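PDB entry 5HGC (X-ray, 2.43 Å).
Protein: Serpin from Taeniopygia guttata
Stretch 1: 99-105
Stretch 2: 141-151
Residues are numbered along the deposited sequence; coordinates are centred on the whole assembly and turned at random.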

# COMPACT_ATOMS: atom_id res chain seq x y z
N MET A 99 -9.87 3.44 0.29
CA MET A 99 -8.65 4.17 0.62
C MET A 99 -9.01 5.63 0.70
O MET A 99 -9.80 6.11 -0.10
CB MET A 99 -7.55 3.94 -0.40
CG MET A 99 -7.85 4.29 -1.85
SD MET A 99 -6.26 4.52 -2.68
CE MET A 99 -6.93 4.66 -4.32
N MET A 100 -8.43 6.31 1.68
CA MET A 100 -8.81 7.69 1.99
C MET A 100 -7.63 8.61 2.20
O MET A 100 -6.61 8.22 2.80
CB MET A 100 -9.74 7.71 3.19
CG MET A 100 -11.08 7.04 2.89
SD MET A 100 -12.03 6.22 4.22
CE MET A 100 -10.95 4.92 4.88
N ASN A 101 -7.79 9.83 1.67
CA ASN A 101 -6.87 10.97 1.74
C ASN A 101 -7.56 12.08 2.50
O ASN A 101 -8.74 12.34 2.24
CB ASN A 101 -6.68 11.54 0.35
CG ASN A 101 -5.85 10.65 -0.51
OD1 ASN A 101 -4.93 9.96 0.00
ND2 ASN A 101 -6.15 10.63 -1.82
N ALA A 102 -6.87 12.71 3.44
CA ALA A 102 -7.39 13.89 4.13
C ALA A 102 -6.25 14.85 4.38
O ALA A 102 -5.09 14.43 4.49
CB ALA A 102 -8.12 13.54 5.42
N ILE A 103 -6.60 16.15 4.37
CA ILE A 103 -5.72 17.21 4.81
C ILE A 103 -6.27 17.97 6.00
O ILE A 103 -7.46 18.21 6.09
CB ILE A 103 -5.24 18.17 3.70
CG1 ILE A 103 -6.40 18.89 3.03
CG2 ILE A 103 -4.44 17.39 2.70
CD1 ILE A 103 -6.01 20.06 2.11
N PHE A 104 -5.38 18.27 6.93
CA PHE A 104 -5.70 19.07 8.11
C PHE A 104 -4.83 20.32 8.03
O PHE A 104 -3.59 20.22 8.08
CB PHE A 104 -5.47 18.23 9.37
CG PHE A 104 -6.33 17.02 9.42
CD1 PHE A 104 -5.90 15.78 8.81
CD2 PHE A 104 -7.62 17.08 10.04
CE1 PHE A 104 -6.75 14.64 8.85
CE2 PHE A 104 -8.44 15.94 10.10
CZ PHE A 104 -8.01 14.73 9.50
N VAL A 105 -5.48 21.46 7.76
CA VAL A 105 -4.74 22.70 7.44
C VAL A 105 -4.98 23.67 8.60
O VAL A 105 -6.12 23.76 9.13
CB VAL A 105 -5.17 23.36 6.09
CG1 VAL A 105 -4.30 24.59 5.71
CG2 VAL A 105 -5.05 22.35 4.96
N GLN A 141 -9.39 14.82 17.86
CA GLN A 141 -10.39 14.95 16.80
C GLN A 141 -9.94 14.31 15.48
O GLN A 141 -10.76 13.73 14.76
CB GLN A 141 -10.85 16.37 16.63
CG GLN A 141 -11.91 16.70 17.65
CD GLN A 141 -12.38 18.14 17.56
OE1 GLN A 141 -11.97 18.97 18.36
NE2 GLN A 141 -13.24 18.43 16.57
N ILE A 142 -8.64 14.37 15.21
CA ILE A 142 -8.07 13.68 14.06
C ILE A 142 -8.19 12.16 14.20
O ILE A 142 -8.60 11.48 13.24
CB ILE A 142 -6.62 14.11 13.77
CG1 ILE A 142 -6.60 15.58 13.37
CG2 ILE A 142 -6.04 13.28 12.64
CD1 ILE A 142 -5.21 16.16 13.31
N ASN A 143 -7.84 11.63 15.38
CA ASN A 143 -7.87 10.18 15.60
C ASN A 143 -9.27 9.61 15.65
O ASN A 143 -9.51 8.47 15.20
CB ASN A 143 -7.09 9.82 16.85
CG ASN A 143 -5.61 10.12 16.72
OD1 ASN A 143 -5.02 9.99 15.61
ND2 ASN A 143 -4.99 10.55 17.82
N ASP A 144 -10.21 10.42 16.14
CA ASP A 144 -11.61 10.07 16.09
C ASP A 144 -12.11 10.03 14.66
O ASP A 144 -12.99 9.20 14.32
CB ASP A 144 -12.44 11.07 16.89
CG ASP A 144 -12.26 10.91 18.40
OD1 ASP A 144 -11.67 9.88 18.85
OD2 ASP A 144 -12.70 11.82 19.14
N TYR A 145 -11.54 10.91 13.83
CA TYR A 145 -11.91 10.99 12.45
C TYR A 145 -11.49 9.72 11.71
O TYR A 145 -12.33 9.09 11.01
CB TYR A 145 -11.33 12.23 11.82
CG TYR A 145 -11.40 12.19 10.34
CD1 TYR A 145 -12.63 12.39 9.66
CD2 TYR A 145 -10.22 11.91 9.57
CE1 TYR A 145 -12.68 12.33 8.27
CE2 TYR A 145 -10.27 11.82 8.19
CZ TYR A 145 -11.50 12.05 7.56
OH TYR A 145 -11.52 12.03 6.23
N ILE A 146 -10.22 9.33 11.91
CA ILE A 146 -9.66 8.10 11.31
C ILE A 146 -10.42 6.90 11.81
O ILE A 146 -10.76 6.02 11.02
CB ILE A 146 -8.16 7.89 11.55
CG1 ILE A 146 -7.38 9.21 11.31
CG2 ILE A 146 -7.60 6.75 10.69
CD1 ILE A 146 -7.35 9.74 9.88
N GLU A 147 -10.72 6.87 13.10
CA GLU A 147 -11.45 5.77 13.66
C GLU A 147 -12.85 5.62 13.08
O GLU A 147 -13.29 4.51 12.76
CB GLU A 147 -11.50 5.88 15.17
CG GLU A 147 -12.32 4.77 15.83
CD GLU A 147 -12.23 4.87 17.33
OE1 GLU A 147 -11.40 5.68 17.82
OE2 GLU A 147 -12.98 4.13 18.01
N ARG A 148 -13.54 6.74 12.93
CA ARG A 148 -14.92 6.69 12.51
C ARG A 148 -14.99 6.30 11.03
O ARG A 148 -15.85 5.53 10.61
CB ARG A 148 -15.61 8.03 12.79
CG ARG A 148 -17.10 7.95 12.61
CD ARG A 148 -17.86 8.97 13.42
NE ARG A 148 -19.29 8.71 13.23
CZ ARG A 148 -20.31 9.41 13.76
NH1 ARG A 148 -20.13 10.48 14.56
NH2 ARG A 148 -21.54 9.02 13.46
N LYS A 149 -14.03 6.84 10.28
CA LYS A 149 -13.92 6.70 8.84
C LYS A 149 -13.63 5.21 8.51
O LYS A 149 -14.06 4.70 7.49
CB LYS A 149 -12.81 7.66 8.35
CG LYS A 149 -12.94 8.38 7.01
CD LYS A 149 -14.36 8.70 6.57
CE LYS A 149 -14.37 9.58 5.32
NZ LYS A 149 -14.03 9.06 3.95
N THR A 150 -12.96 4.50 9.42
CA THR A 150 -12.48 3.14 9.14
C THR A 150 -13.30 2.11 9.88
O THR A 150 -12.87 0.98 10.06
CB THR A 150 -10.95 2.92 9.41
OG1 THR A 150 -10.66 3.04 10.79
CG2 THR A 150 -10.08 3.89 8.61
N HIS A 151 -14.50 2.51 10.30
CA HIS A 151 -15.41 1.66 11.10
C HIS A 151 -14.67 0.95 12.23
O HIS A 151 -14.95 -0.20 12.52
CB HIS A 151 -16.24 0.71 10.22
CG HIS A 151 -17.16 1.43 9.28
ND1 HIS A 151 -17.68 0.85 8.15
CD2 HIS A 151 -17.63 2.70 9.30
CE1 HIS A 151 -18.44 1.73 7.52
NE2 HIS A 151 -18.43 2.86 8.20

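The strand of stretch 1 and the helix of stretch 2 run nearly antiparallel, their axes at 161° and 11.3 Å apart at closest approach. No hydrogen bond links them; side-chain packing, burying 349 Å² in all, holds them together. The strand's alternation decides which residues take part: the CA-to-CB bonds of Met 100, Ala 102 and Phe 104 point toward the helix, whereas Asn 101 points away and Ile 103 and Val 105 lie out of reach.

Met 100 meets the end of the helix, where Met 100 CA lies 8.6 Å from Lys 149 CA. With chi angles m, t, m, its long, flexible chain brings Met 100 SD to 3.5 Å from Lys 149 NZ and Met 100 CE to 4.0 Å from Thr 150 CG2. Lys 149, partly exposed, lies along the sulfur: Lys 149 CG is 3.6 Å from Met 100 SD, and NZ is the nearest atom. Thr 150, the first residue to leave helical geometry, offers its methyl to this apolar neighbour.

At Ala 102 the side chain is a single methyl, and the larger Tyr 145 fills the space before it: Ala 102 CB lies 3.9 Å from Tyr 145 CE2 and 3.8 Å from Tyr 145 OH. That hydroxyl is hydrogen-bonded elsewhere in the structure, so its polarity is satisfied beside the methyl.

Phe 104, buried, uses its ring in two ways. Over one face sits Ile 142, whose CG1 is 4.0 Å from the centroid of the Phe 104 ring and 21° off the normal, a CH-pi contact. The ring's edge is directed toward the face of Tyr 145 in an offset edge-to-face pair, with planes at 76°, centroids 5.7 Å apart, and Phe 104 CZ 3.6 Å from Tyr 145 CD2. A flat aromatic side chain suits this position because both its face and its edge find apolar partners about one helical turn apart.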